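Local coordinates for protein sialidase B (Streptococcus pneumoniae TIGR4, PDB 4XE9) that hydrolyses the alpha-(2->3)-, alpha-(2->6)- and alpha-(2->8)-glycosidic linkages of terminal sialic acids in oligosaccharides, glycoproteins and glycolipids, at residues D25-E30 and P138-N143; E475-I480 and K490-I495; G584-G589 and Y604-P609. The protein carries 1 engineered substitution. All coordinates share one frame; numbering follows the deposited sequence. Where two conformers were deposited one is given.

Contact 1 (D25-E30 and P138-N143); sequences DKLSGE and PISNIN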
loop_
_atom_site.group_PDB
_atom_site.type_symbol
_atom_site.label_atom_id
_atom_site.label_comp_id
_atom_site.label_asym_id
_atom_site.label_seq_id
_atom_site.Cartn_x
_atom_site.Cartn_y
_atom_site.Cartn_z
ATOM N N ASP A 25 -32.366 -13.835 26.906
ATOM C CA ASP A 25 -32.396 -13.778 28.365
ATOM C C ASP A 25 -31.028 -13.998 29.017
ATOM O O ASP A 25 -30.914 -13.987 30.244
ATOM C CB ASP A 25 -33.452 -14.731 28.957
ATOM C CG ASP A 25 -33.248 -16.183 28.544
ATOM O OD1 ASP A 25 -32.177 -16.527 27.998
ATOM O OD2 ASP A 25 -34.170 -16.995 28.780
ATOM N N LYS A 26 -29.996 -14.190 28.198
ATOM C CA LYS A 26 -28.636 -14.335 28.714
ATOM C C LYS A 26 -27.900 -12.998 28.721
ATOM O O LYS A 26 -26.933 -12.815 29.464
ATOM C CB LYS A 26 -27.833 -15.332 27.881
ATOM C CG LYS A 26 -28.664 -16.326 27.106
ATOM C CD LYS A 26 -28.242 -17.723 27.441
ATOM C CE LYS A 26 -28.782 -18.132 28.793
ATOM N NZ LYS A 26 -30.049 -18.900 28.648
ATOM N N LEU A 27 -28.345 -12.074 27.873
ATOM C CA LEU A 27 -27.712 -10.761 27.777
ATOM C C LEU A 27 -27.964 -9.967 29.049
ATOM O O LEU A 27 -29.112 -9.782 29.455
ATOM C CB LEU A 27 -28.260 -9.989 26.575
ATOM C CG LEU A 27 -27.726 -10.410 25.212
ATOM C CD1 LEU A 27 -28.599 -9.838 24.110
ATOM C CD2 LEU A 27 -26.280 -9.948 25.063
ATOM N N SER A 28 -26.892 -9.501 29.680
ATOM C CA SER A 28 -27.017 -8.756 30.923
ATOM C C SER A 28 -25.844 -7.803 31.075
ATOM O O SER A 28 -24.729 -8.095 30.622
ATOM C CB SER A 28 -27.120 -9.711 32.114
ATOM O OG SER A 28 -26.175 -10.759 32.023
ATOM N N GLY A 29 -26.097 -6.657 31.698
ATOM C CA GLY A 29 -25.074 -5.637 31.834
ATOM C C GLY A 29 -24.980 -4.819 30.560
ATOM O O GLY A 29 -25.675 -5.104 29.574
ATOM N N GLU A 30 -24.114 -3.811 30.569
ATOM C CA GLU A 30 -24.069 -2.858 29.460
ATOM C C GLU A 30 -22.895 -3.062 28.498
ATOM O O GLU A 30 -22.781 -2.340 27.506
ATOM C CB GLU A 30 -24.097 -1.420 29.991
ATOM C CG GLU A 30 -25.410 -1.058 30.697
ATOM C CD GLU A 30 -25.461 0.393 31.154
ATOM O OE1 GLU A 30 -24.392 0.960 31.466
ATOM O OE2 GLU A 30 -26.573 0.966 31.199
ATOM N N PRO A 138 -25.684 0.685 24.987
ATOM C CA PRO A 138 -25.454 -0.758 25.137
ATOM C C PRO A 138 -26.294 -1.519 24.111
ATOM O O PRO A 138 -27.456 -1.172 23.890
ATOM C CB PRO A 138 -25.931 -1.046 26.568
ATOM C CG PRO A 138 -25.830 0.285 27.286
ATOM C CD PRO A 138 -26.190 1.304 26.226
ATOM N N ILE A 139 -25.708 -2.523 23.467
ATOM C CA ILE A 139 -26.369 -3.149 22.322
ATOM C C ILE A 139 -27.674 -3.859 22.668
ATOM O O ILE A 139 -28.522 -4.057 21.799
ATOM C CB ILE A 139 -25.435 -4.100 21.546
ATOM C CG1 ILE A 139 -24.978 -5.270 22.423
ATOM C CG2 ILE A 139 -24.240 -3.335 21.010
ATOM C CD1 ILE A 139 -24.212 -6.354 21.651
ATOM N N SER A 140 -27.839 -4.231 23.933
ATOM C CA SER A 140 -29.075 -4.877 24.380
ATOM C C SER A 140 -29.912 -3.970 25.281
ATOM O O SER A 140 -30.898 -4.410 25.868
ATOM C CB SER A 140 -28.777 -6.204 25.085
ATOM O OG SER A 140 -28.089 -5.999 26.308
ATOM N N ASN A 141 -29.519 -2.703 25.383
ATOM C CA ASN A 141 -30.320 -1.707 26.090
ATOM C C ASN A 141 -31.209 -0.938 25.115
ATOM O O ASN A 141 -31.811 0.074 25.465
ATOM C CB ASN A 141 -29.420 -0.735 26.856
ATOM C CG ASN A 141 -30.096 -0.145 28.081
ATOM O OD1 ASN A 141 -31.316 -0.231 28.238
ATOM N ND2 ASN A 141 -29.302 0.466 28.957
ATOM N N ILE A 142 -31.283 -1.414 23.878
ATOM C CA ILE A 142 -32.181 -0.811 22.897
ATOM C C ILE A 142 -33.645 -1.074 23.289
ATOM O O ILE A 142 -34.022 -2.200 23.612
ATOM C CB ILE A 142 -31.854 -1.307 21.479
ATOM C CG1 ILE A 142 -30.510 -0.729 21.025
ATOM C CG2 ILE A 142 -32.938 -0.918 20.481
ATOM C CD1 ILE A 142 -29.958 -1.393 19.779
ATOM N N ASN A 143 -34.451 -0.018 23.269
ATOM C CA ASN A 143 -35.832 -0.088 23.743
ATOM C C ASN A 143 -36.677 -1.135 23.018
ATOM O O ASN A 143 -36.925 -1.029 21.817
ATOM C CB ASN A 143 -36.510 1.283 23.630
ATOM C CG ASN A 143 -37.931 1.282 24.175
ATOM O OD1 ASN A 143 -38.222 0.646 25.190
ATOM N ND2 ASN A 143 -38.823 1.995 23.497
HETATM O O HOH W 1 -26.292 -4.419 26.663
HETATM O O HOH W 2 -23.176 -3.329 24.976
#
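With its CG set opposite its own carbonyl carbon (chi1 -65°) and the chain extended beyond it (chi2 -177°), Glu-30 lies alongside the ring of Pro-138, the two side chains pointing the same way. Its CB comes to 3.6 Å from Pro-138 CG, while the carbonyl O of Glu-30 sits 3.5 Å from Pro-138 CB. The carboxylate ends near the Asn-141 amide, Glu-30 OE2 lying 3.6 Å from Asn-141 ND2, and the carboxylate and amide planes are turned 45° against each other. At the other end of the contact Leu-27 offers a branch: its CD1 packs 3.8 Å from Ser-140 CB. A water ties the backbones together, donating to Glu-30 O at 2.7 Å and accepting from Ile-139 N at 3.1 Å. The segment 138-143 presents these groups from a type I turn, closed by Asn-141 N bonding to Pro-138 O at 3.0 Å.

This is a surface meeting of two loops in the concanavalin-like N-terminal domain. The segment 25-30 leads from helix 20-23 into strand 32-39; the loop holding 138-143 links strand 126-132 to strand 147-150. Gln-32, at the start of strand 32-39, touches the side chains of Leu-27, Ile-139 and Ser-140, while Ile-139 also packs on Phe-64 of strand 63-69.

Contact 2 (E475-I480 and K490-I495); sequences ELTYLI and KSSASI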
loop_
_atom_site.group_PDB
_atom_site.type_symbol
_atom_site.label_atom_id
_atom_site.label_comp_id
_atom_site.label_asym_id
_atom_site.label_seq_id
_atom_site.Cartn_x
_atom_site.Cartn_y
_atom_site.Cartn_z
ATOM N N GLU A 475 6.893 8.929 -22.955
ATOM C CA GLU A 475 7.816 7.802 -23.094
ATOM C C GLU A 475 8.042 7.008 -21.829
ATOM O O GLU A 475 7.774 7.472 -20.721
ATOM C CB GLU A 475 9.184 8.281 -23.587
ATOM C CG GLU A 475 9.938 9.131 -22.578
ATOM C CD GLU A 475 11.315 9.515 -23.064
ATOM O OE1 GLU A 475 11.395 10.262 -24.058
ATOM O OE2 GLU A 475 12.321 9.067 -22.466
ATOM N N LEU A 476 8.555 5.799 -22.013
ATOM C CA LEU A 476 9.220 5.097 -20.925
ATOM C C LEU A 476 10.690 5.465 -21.052
ATOM O O LEU A 476 11.225 5.555 -22.162
ATOM C CB LEU A 476 9.034 3.588 -21.052
ATOM C CG LEU A 476 7.617 3.047 -20.849
ATOM C CD1 LEU A 476 7.602 1.535 -20.936
ATOM C CD2 LEU A 476 7.063 3.497 -19.504
ATOM N N THR A 477 11.334 5.699 -19.917
ATOM C CA THR A 477 12.745 6.039 -19.893
ATOM C C THR A 477 13.458 4.992 -19.058
ATOM O O THR A 477 13.441 5.036 -17.817
ATOM C CB THR A 477 12.969 7.422 -19.288
ATOM O OG1 THR A 477 12.133 8.367 -19.969
ATOM C CG2 THR A 477 14.425 7.841 -19.443
ATOM N N TYR A 478 14.070 4.036 -19.741
ATOM C CA TYR A 478 14.799 2.979 -19.052
ATOM C C TYR A 478 16.160 3.477 -18.608
ATOM O O TYR A 478 16.903 4.074 -19.394
ATOM C CB TYR A 478 14.977 1.766 -19.968
ATOM C CG TYR A 478 13.680 1.135 -20.407
ATOM C CD1 TYR A 478 13.063 0.161 -19.634
ATOM C CD2 TYR A 478 13.070 1.514 -21.594
ATOM C CE1 TYR A 478 11.861 -0.420 -20.037
ATOM C CE2 TYR A 478 11.879 0.940 -22.004
ATOM C CZ TYR A 478 11.290 -0.026 -21.231
ATOM O OH TYR A 478 10.112 -0.589 -21.663
ATOM N N LEU A 479 16.489 3.228 -17.346
ATOM C CA LEU A 479 17.794 3.591 -16.814
ATOM C C LEU A 479 18.666 2.344 -16.757
ATOM O O LEU A 479 18.301 1.354 -16.129
ATOM C CB LEU A 479 17.647 4.223 -15.431
ATOM C CG LEU A 479 16.690 5.415 -15.358
ATOM C CD1 LEU A 479 16.723 6.042 -13.974
ATOM C CD2 LEU A 479 17.016 6.455 -16.426
ATOM N N ILE A 480 19.818 2.406 -17.421
ATOM C CA ILE A 480 20.650 1.233 -17.659
ATOM C C ILE A 480 22.051 1.410 -17.084
ATOM O O ILE A 480 22.712 2.431 -17.306
ATOM C CB ILE A 480 20.765 0.952 -19.176
ATOM C CG1 ILE A 480 19.399 0.558 -19.755
ATOM C CG2 ILE A 480 21.807 -0.143 -19.469
ATOM C CD1 ILE A 480 19.375 0.503 -21.288
ATOM N N LYS A 490 20.306 6.491 -20.237
ATOM C CA LYS A 490 18.905 6.245 -20.520
ATOM C C LYS A 490 18.720 5.604 -21.883
ATOM O O LYS A 490 19.545 5.767 -22.784
ATOM C CB LYS A 490 18.084 7.533 -20.397
ATOM C CG LYS A 490 18.495 8.652 -21.346
ATOM C CD LYS A 490 17.633 8.645 -22.592
ATOM C CE LYS A 490 17.729 9.954 -23.347
ATOM N NZ LYS A 490 16.872 9.887 -24.547
ATOM N N SER A 491 17.644 4.841 -22.006
ATOM C CA SER A 491 17.161 4.384 -23.297
ATOM C C SER A 491 15.697 4.776 -23.353
ATOM O O SER A 491 14.882 4.257 -22.591
ATOM C CB SER A 491 17.330 2.873 -23.433
ATOM O OG SER A 491 16.727 2.408 -24.631
ATOM N N SER A 492 15.368 5.721 -24.233
ATOM C CA SER A 492 14.000 6.221 -24.353
ATOM C C SER A 492 13.154 5.386 -25.307
ATOM O O SER A 492 13.610 4.991 -26.382
ATOM C CB SER A 492 13.987 7.687 -24.817
ATOM O OG SER A 492 14.636 8.531 -23.880
ATOM N N ALA A 493 11.909 5.139 -24.906
ATOM C CA ALA A 493 10.962 4.388 -25.722
ATOM C C ALA A 493 9.628 5.125 -25.783
ATOM O O ALA A 493 8.874 5.161 -24.803
ATOM C CB ALA A 493 10.773 2.976 -25.162
ATOM N N SER A 494 9.327 5.696 -26.946
ATOM C CA SER A 494 8.084 6.448 -27.121
ATOM C C SER A 494 6.837 5.599 -26.883
ATOM O O SER A 494 6.769 4.437 -27.290
ATOM C CB SER A 494 8.024 7.061 -28.523
ATOM O OG SER A 494 8.746 8.273 -28.574
ATOM N N ILE A 495 5.852 6.183 -26.213
ATOM C CA ILE A 495 4.545 5.561 -26.096
ATOM C C ILE A 495 3.507 6.581 -26.552
ATOM O O ILE A 495 3.728 7.786 -26.432
ATOM C CB ILE A 495 4.256 5.057 -24.655
ATOM C CG1 ILE A 495 4.243 6.205 -23.649
ATOM C CG2 ILE A 495 5.279 4.008 -24.241
ATOM C CD1 ILE A 495 3.966 5.740 -22.219
HETATM O O HOH W 3 13.793 11.217 -25.285
#
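The outer beta hairpin of a propeller blade is formed here: strand 475-481 pairs antiparallel with the edge strand 489-494, and the third BNR (Asp-box) repeat, 479-490, spans the turn between them, the usual place of an Asp box in the sialidase propeller. Leu-476 and Ala-493 make one hydrogen-bonded pair and Tyr-478 and Ser-491 the next. In the first, Ala-493 N reaches Leu-476 O at 2.9 Å, nearly in line with the carbonyl; in the second, Ser-491 N bonds to Tyr-478 O at 2.8 Å, within the plane of the carbonyl.

The face bearing Leu-476, Tyr-478, Ser-491 and Ala-493 is buried. There the Tyr-478 ring turns its edge to the neighbouring strand, CE2 lying 3.9 Å from Ala-493 CB and Ser-491 O also near the ring plane. Trp-537 stacks on the ring and Thr-516 bonds to its hydroxyl; Ser-491 OG is engaged by the carbonyls of Gly-534 and Glu-535. Past Ala-493, Ile-495 CG2 meets Leu-476 CG at 4.2 Å, and the Leu-476 side chain is about 7 Å from that of Glu-503, a predicted active-site residue.

The face of Thr-477, Leu-479, Lys-490 and Ser-492 is mixed: Thr-477 CG2 lies against Lys-490 CB, and a polar cluster gathers at the Glu-475 end. CG of Glu-475 stands between its backbone N and carbonyl carbon (chi1 68°), and the extended chain carries the carboxylate to Ser-492. OE2 is gripped twice: by Ser-492 OG on its syn side at 2.8 Å, 28° out of plane, and by Thr-477 OG1 on its anti side at 2.6 Å. Lys-490 NZ donates to Ser-492 OG at 2.7 Å, and a water bridges that OG to Glu-475 OE1.

Contact 3 (G584-G589 and Y604-P609); sequences GQLVVG and YGIDLP. Engineered in segment 604-609: Gly-605 (natural residue Asp).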
loop_
_atom_site.group_PDB
_atom_site.type_symbol
_atom_site.label_atom_id
_atom_site.label_comp_id
_atom_site.label_asym_id
_atom_site.label_seq_id
_atom_site.Cartn_x
_atom_site.Cartn_y
_atom_site.Cartn_z
ATOM N N GLY A 584 -8.763 -8.844 -8.215
ATOM C CA GLY A 584 -7.364 -9.171 -8.400
ATOM C C GLY A 584 -7.145 -10.518 -9.061
ATOM O O GLY A 584 -7.820 -11.497 -8.747
ATOM N N GLN A 585 -6.190 -10.564 -9.983
ATOM C CA GLN A 585 -5.850 -11.807 -10.659
ATOM C C GLN A 585 -4.362 -11.993 -10.847
ATOM O O GLN A 585 -3.611 -11.025 -11.019
ATOM C CB GLN A 585 -6.521 -11.868 -12.038
ATOM C CG GLN A 585 -8.029 -12.012 -11.985
ATOM C CD GLN A 585 -8.631 -12.220 -13.350
ATOM O OE1 GLN A 585 -7.927 -12.184 -14.361
ATOM N NE2 GLN A 585 -9.946 -12.423 -13.395
ATOM N N LEU A 586 -3.949 -13.252 -10.832
ATOM C CA LEU A 586 -2.684 -13.631 -11.426
ATOM C C LEU A 586 -3.045 -14.271 -12.755
ATOM O O LEU A 586 -3.929 -15.131 -12.816
ATOM C CB LEU A 586 -1.936 -14.646 -10.561
ATOM C CG LEU A 586 -1.568 -14.235 -9.138
ATOM C CD1 LEU A 586 -0.588 -15.254 -8.535
ATOM C CD2 LEU A 586 -0.970 -12.841 -9.102
ATOM N N VAL A 587 -2.387 -13.840 -13.822
ATOM C CA VAL A 587 -2.705 -14.349 -15.150
ATOM C C VAL A 587 -1.450 -15.005 -15.681
ATOM O O VAL A 587 -0.415 -14.353 -15.796
ATOM C CB VAL A 587 -3.133 -13.211 -16.075
ATOM C CG1 VAL A 587 -3.578 -13.757 -17.433
ATOM C CG2 VAL A 587 -4.261 -12.408 -15.426
ATOM N N VAL A 588 -1.543 -16.299 -15.970
ATOM C CA VAL A 588 -0.403 -17.082 -16.424
ATOM C C VAL A 588 -0.400 -17.138 -17.944
ATOM O O VAL A 588 -1.384 -17.560 -18.562
ATOM C CB VAL A 588 -0.464 -18.513 -15.860
ATOM C CG1 VAL A 588 0.759 -19.335 -16.306
ATOM C CG2 VAL A 588 -0.574 -18.480 -14.336
ATOM N N GLY A 589 0.705 -16.704 -18.541
ATOM C CA GLY A 589 0.835 -16.706 -19.984
ATOM C C GLY A 589 1.921 -17.656 -20.431
ATOM O O GLY A 589 2.989 -17.728 -19.818
ATOM N N TYR A 604 -6.184 -16.666 -12.432
ATOM C CA TYR A 604 -6.479 -17.069 -11.060
ATOM C C TYR A 604 -7.050 -15.908 -10.255
ATOM O O TYR A 604 -6.406 -14.871 -10.100
ATOM C CB TYR A 604 -5.218 -17.594 -10.379
ATOM C CG TYR A 604 -5.388 -17.750 -8.889
ATOM C CD1 TYR A 604 -6.028 -18.858 -8.359
ATOM C CD2 TYR A 604 -4.911 -16.785 -8.015
ATOM C CE1 TYR A 604 -6.192 -19.000 -6.994
ATOM C CE2 TYR A 604 -5.070 -16.918 -6.654
ATOM C CZ TYR A 604 -5.713 -18.024 -6.152
ATOM O OH TYR A 604 -5.882 -18.152 -4.797
ATOM N N GLY A 605 -8.255 -16.087 -9.724
ATOM C CA GLY A 605 -8.876 -15.065 -8.900
ATOM C C GLY A 605 -8.299 -15.038 -7.497
ATOM O O GLY A 605 -8.436 -16.003 -6.744
ATOM N N ILE A 606 -7.648 -13.933 -7.142
ATOM C CA ILE A 606 -7.027 -13.802 -5.816
ATOM C C ILE A 606 -8.078 -13.793 -4.694
ATOM O O ILE A 606 -7.876 -14.369 -3.625
ATOM C CB ILE A 606 -6.123 -12.549 -5.761
ATOM C CG1 ILE A 606 -4.958 -12.733 -6.744
ATOM C CG2 ILE A 606 -5.635 -12.259 -4.322
ATOM C CD1 ILE A 606 -3.612 -12.245 -6.247
ATOM N N ASP A 607 -9.204 -13.144 -4.963
ATOM C CA ASP A 607 -10.360 -13.127 -4.076
ATOM C C ASP A 607 -11.531 -12.693 -4.965
ATOM O O ASP A 607 -11.400 -12.685 -6.192
ATOM C CB ASP A 607 -10.135 -12.135 -2.923
ATOM C CG ASP A 607 -11.068 -12.370 -1.748
ATOM O OD1 ASP A 607 -12.111 -13.039 -1.905
ATOM O OD2 ASP A 607 -10.755 -11.885 -0.640
ATOM N N LEU A 608 -12.655 -12.306 -4.367
ATOM C CA LEU A 608 -13.871 -12.006 -5.140
ATOM C C LEU A 608 -13.647 -10.908 -6.169
ATOM O O LEU A 608 -12.815 -10.020 -5.973
ATOM C CB LEU A 608 -15.026 -11.614 -4.204
ATOM C CG LEU A 608 -15.232 -12.523 -2.990
ATOM C CD1 LEU A 608 -16.473 -12.089 -2.220
ATOM C CD2 LEU A 608 -15.320 -14.012 -3.362
ATOM N N PRO A 609 -14.387 -10.962 -7.285
ATOM C CA PRO A 609 -14.290 -9.889 -8.280
ATOM C C PRO A 609 -14.618 -8.515 -7.693
ATOM O O PRO A 609 -14.135 -7.500 -8.201
ATOM C CB PRO A 609 -15.351 -10.284 -9.314
ATOM C CG PRO A 609 -15.391 -11.790 -9.246
ATOM C CD PRO A 609 -15.179 -12.109 -7.771
HETATM O O HOH W 4 -10.202 -9.323 -5.480
HETATM O O HOH W 5 -10.665 -11.697 -8.713
#
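Between Gly-584 to Leu-586 and Tyr-604 to Ile-606 the backbones run antiparallel and are held by three hydrogen bonds, the last of them just where the second segment leaves its strand. Leu-586 and Tyr-604 form a hydrogen-bonded pair: Tyr-604 N reaches Leu-586 O at 2.8 Å in an almost straight bond (174° at the hydrogen), and Leu-586 N returns one to Tyr-604 O. Farther on, Ile-606 N meets Gly-584 O at 2.9 Å from above the carbonyl plane, 39° out of it. A water donates to the same Gly-584 O and to Asp-607 O, extending the link into the loop.

The Ile-606 side chain runs aslant to that of Leu-586, its CD1 3.9 Å from Leu-586 CD2. Leu-586 CG also lies 4.4 Å from Tyr-604 CD2, approaching that ring obliquely. The hydroxyl of Tyr-604 bonds to the backbone N of Lys-100. On the other face Gln-585 CB rests 3.6 Å from Tyr-604 O, while its amide oxygen is taken by Asn-576 and His-603. Beside it Gly-605 is an engineered residue, aspartate in the natural sequence.

Leu-652 and Leu-657 cover Leu-586 and Tyr-604, and Asp-607 forms a salt bridge with Lys-632 and bonds to the backbone N of Gly-97 and Lys-98. The pairing is that of the outer hairpin, strands 584-592 and 597-605, in a four-stranded antiparallel blade of the sialidase beta-propeller.

Contacts 2 and 3 are both hairpins of the catalytic propeller, about 29 Å apart between centres and about 18 Å between nearest atoms. Contact 1 belongs to the N-terminal lectin-like domain: its centre is about 65 Å from that of contact 2 and about 44 Å from that of contact 3, and it is remote from the annotated sites. Contact 2 lies nearer the annotated residues, Leu-476 coming within about 8 Å, side chain to side chain, of Arg-519, a probable substrate-binding residue. Contact 3 stands farther back: Gly-584 is about 9 Å from the side chain of Arg-581, also probably substrate-binding, and about 11 Å from that of Tyr-615, the probable nucleophile. The side chain of Leu-586 is about 13 Å from the bound cyclopentanesulfonic acid ligand.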